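Side-chain contact in short-chain dehydrogenase/reductase SDR (Vibrio parahaemolyticus, PDB 3GUY), which probably catalyses an NAD(P)-dependent oxidation or reduction, as other short-chain dehydrogenases/reductases do: residues L159-G163 with K164-I168. The protein carries 2 engineered substitutions. Numbering follows the deposited sequence.
Sequences LELKG and KPMKI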
ATOM      1  N   LEU D 159     -15.416  -5.362  -3.243  1.00 24.64           N
ATOM      2  CA  LEU D 159     -16.396  -4.479  -2.594  1.00 25.04           C
ATOM      3  C   LEU D 159     -17.809  -4.624  -3.229  1.00 25.76           C
ATOM      4  O   LEU D 159     -18.771  -4.636  -2.514  1.00 25.03           O
ATOM      5  CB  LEU D 159     -15.965  -2.987  -2.592  1.00 25.13           C
ATOM      6  CG  LEU D 159     -14.659  -2.595  -1.896  1.00 25.52           C
ATOM      7  CD1 LEU D 159     -14.267  -1.138  -2.256  1.00 22.57           C
ATOM      8  CD2 LEU D 159     -14.783  -2.790  -0.390  1.00 25.69           C
ATOM      9  N   GLU D 160     -17.906  -4.783  -4.550  1.00 26.81           N
ATOM     10  CA  GLU D 160     -19.220  -4.950  -5.248  1.00 27.77           C
ATOM     11  C   GLU D 160     -19.829  -6.319  -4.936  1.00 29.19           C
ATOM     12  O   GLU D 160     -21.033  -6.558  -5.114  1.00 29.04           O
ATOM     13  CB  GLU D 160     -19.049  -4.813  -6.765  1.00 28.16           C
ATOM     14  CG  GLU D 160     -18.499  -3.428  -7.233  1.00 26.03           C
ATOM     15  CD  GLU D 160     -18.254  -3.314  -8.768  1.00 26.93           C
ATOM     16  OE1 GLU D 160     -18.503  -4.287  -9.530  1.00 27.62           O
ATOM     17  OE2 GLU D 160     -17.781  -2.223  -9.233  1.00 25.15           O
ATOM     18  N   LEU D 161     -18.991  -7.234  -4.467  1.00 29.38           N
ATOM     19  CA  LEU D 161     -19.426  -8.571  -4.135  1.00 29.86           C
ATOM     20  C   LEU D 161     -19.731  -8.765  -2.657  1.00 30.96           C
ATOM     21  O   LEU D 161     -20.038  -9.882  -2.230  1.00 30.67           O
ATOM     22  CB  LEU D 161     -18.411  -9.592  -4.608  1.00 29.15           C
ATOM     23  CG  LEU D 161     -18.254  -9.842  -6.110  1.00 28.19           C
ATOM     24  CD1 LEU D 161     -17.063 -10.749  -6.336  1.00 23.57           C
ATOM     25  CD2 LEU D 161     -19.498 -10.477  -6.755  1.00 23.74           C
ATOM     26  N   LYS D 162     -19.704  -7.690  -1.887  1.00 32.70           N
ATOM     27  CA  LYS D 162     -20.125  -7.740  -0.498  1.00 34.70           C
ATOM     28  C   LYS D 162     -21.510  -8.436  -0.374  1.00 35.13           C
ATOM     29  O   LYS D 162     -22.479  -8.050  -1.015  1.00 33.90           O
ATOM     30  CB  LYS D 162     -20.197  -6.326   0.077  1.00 36.00           C
ATOM     31  CG  LYS D 162     -20.127  -6.237   1.607  1.00 40.04           C
ATOM     32  CD  LYS D 162     -19.745  -4.810   2.079  1.00 44.91           C
ATOM     33  CE  LYS D 162     -20.978  -3.887   2.282  1.00 47.56           C
ATOM     34  NZ  LYS D 162     -20.592  -2.480   2.757  1.00 48.00           N
ATOM     35  N   GLY D 163     -21.577  -9.490   0.430  1.00 36.21           N
ATOM     36  CA  GLY D 163     -22.870 -10.145   0.719  1.00 36.49           C
ATOM     37  C   GLY D 163     -23.292 -11.135  -0.343  1.00 37.21           C
ATOM     38  O   GLY D 163     -24.347 -11.717  -0.242  1.00 38.43           O
ATOM     39  N   LYS D 164     -22.464 -11.345  -1.358  1.00 36.87           N
ATOM     40  CA  LYS D 164     -22.764 -12.295  -2.401  1.00 36.66           C
ATOM     41  C   LYS D 164     -21.961 -13.507  -2.103  1.00 35.33           C
ATOM     42  O   LYS D 164     -21.026 -13.423  -1.321  1.00 35.80           O
ATOM     43  CB  LYS D 164     -22.440 -11.715  -3.785  1.00 36.69           C
ATOM     44  CG  LYS D 164     -23.311 -10.523  -4.052  1.00 38.35           C
ATOM     45  CD  LYS D 164     -23.735 -10.389  -5.508  1.00 40.49           C
ATOM     46  CE  LYS D 164     -24.766  -9.279  -5.648  1.00 42.40           C
ATOM     47  NZ  LYS D 164     -24.249  -7.995  -5.135  1.00 45.14           N
ATOM     48  N   PRO D 165     -22.359 -14.647  -2.663  1.00 33.92           N
ATOM     49  CA  PRO D 165     -21.672 -15.886  -2.399  1.00 32.56           C
ATOM     50  C   PRO D 165     -20.394 -16.062  -3.199  1.00 31.41           C
ATOM     51  O   PRO D 165     -19.552 -16.872  -2.819  1.00 30.31           O
ATOM     52  CB  PRO D 165     -22.685 -16.945  -2.810  1.00 33.23           C
ATOM     53  CG  PRO D 165     -23.545 -16.289  -3.799  1.00 34.23           C
ATOM     54  CD  PRO D 165     -23.569 -14.840  -3.490  1.00 33.98           C
ATOM     55  N   MET D 166     -20.278 -15.368  -4.331  1.00 29.23           N
ATOM     56  CA  MET D 166     -19.037 -15.406  -5.101  1.00 28.05           C
ATOM     57  C   MET D 166     -17.963 -14.658  -4.266  1.00 26.70           C
ATOM     58  O   MET D 166     -18.233 -13.646  -3.678  1.00 24.77           O
ATOM     59  CB  MET D 166     -19.219 -14.746  -6.484  1.00 27.80           C
ATOM     60  CG  MET D 166     -17.941 -14.692  -7.364  1.00 27.91           C
ATOM     61  SD  MET D 166     -18.172 -13.891  -9.012  1.00 20.73           S
ATOM     62  CE  MET D 166     -18.210 -15.282 -10.003  1.00 24.51           C
ATOM     63  N   LYS D 167     -16.765 -15.209  -4.276  1.00 27.55           N
ATOM     64  CA  LYS D 167     -15.621 -14.669  -3.557  1.00 27.12           C
ATOM     65  C   LYS D 167     -14.431 -14.594  -4.490  1.00 24.56           C
ATOM     66  O   LYS D 167     -14.286 -15.422  -5.355  1.00 24.24           O
ATOM     67  CB  LYS D 167     -15.250 -15.646  -2.437  1.00 28.07           C
ATOM     68  CG  LYS D 167     -15.866 -15.295  -1.126  1.00 32.75           C
ATOM     69  CD  LYS D 167     -15.856 -16.458  -0.138  1.00 36.40           C
ATOM     70  CE  LYS D 167     -14.730 -17.475  -0.321  1.00 37.57           C
ATOM     71  NZ  LYS D 167     -15.343 -18.830  -0.480  1.00 38.21           N
ATOM     72  N   ILE D 168     -13.558 -13.619  -4.280  1.00 22.16           N
ATOM     73  CA  ILE D 168     -12.320 -13.588  -5.047  1.00 22.18           C
ATOM     74  C   ILE D 168     -11.110 -13.877  -4.124  1.00 20.73           C
ATOM     75  O   ILE D 168     -10.957 -13.271  -3.080  1.00 21.88           O
ATOM     76  CB  ILE D 168     -12.130 -12.223  -5.760  1.00 22.03           C
ATOM     77  CG1 ILE D 168     -13.219 -11.984  -6.806  1.00 21.81           C
ATOM     78  CG2 ILE D 168     -10.790 -12.178  -6.475  1.00 22.26           C
ATOM     79  CD1 ILE D 168     -13.233 -10.537  -7.348  1.00 22.27           C
TER
HETATM   80  O   HOH W   1     -18.048 -12.012  -1.771  1.00 34.06           O
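A type II beta turn, L161 to K164, reverses the chain where helix 141-160 ends and strand 167-174 is about to begin. K164 N donates to L161 O over 3.0 Å; the N-H points well at the oxygen (158°), but the donor stands above the carbonyl plane, 40° out of it. G163, with positive phi, takes the third position of the turn. A water 3.0 Å from L161 O lies between it and M166 O and can donate to either; with further acceptors in its reach, its two protons cannot serve them all at once. The buried side chain of L161, the first residue of the turn, reaches toward the strand. With CG anti to its carbonyl carbon (chi1 -70°), it directs CD1 at I168, meeting I168 CD1 at 4.0 Å; the two side chains cross at about a right angle. L161 CD1 also lies 4.2 Å from M166 CG. This is the helix-to-strand half of the beta-alpha-beta unit 124-128, 141-160, 167-174 in the Rossmann fold, and the apolar contacts join the first residue beyond the helix to the run-in and start of the strand. I168 continues onto L111 of helix 93-118 and M127 of the neighbouring strand, whereas M166, extended through chi1 and chi2 and bent at chi3, packs on L114 and Y118. K164 folds back alongside the turn, its NZ 3.5 Å from E160 O. The carboxylate of E160 faces another subunit, accepting hydrogen bonds from the backbone N atoms of Q139 and L88 of that second subunit.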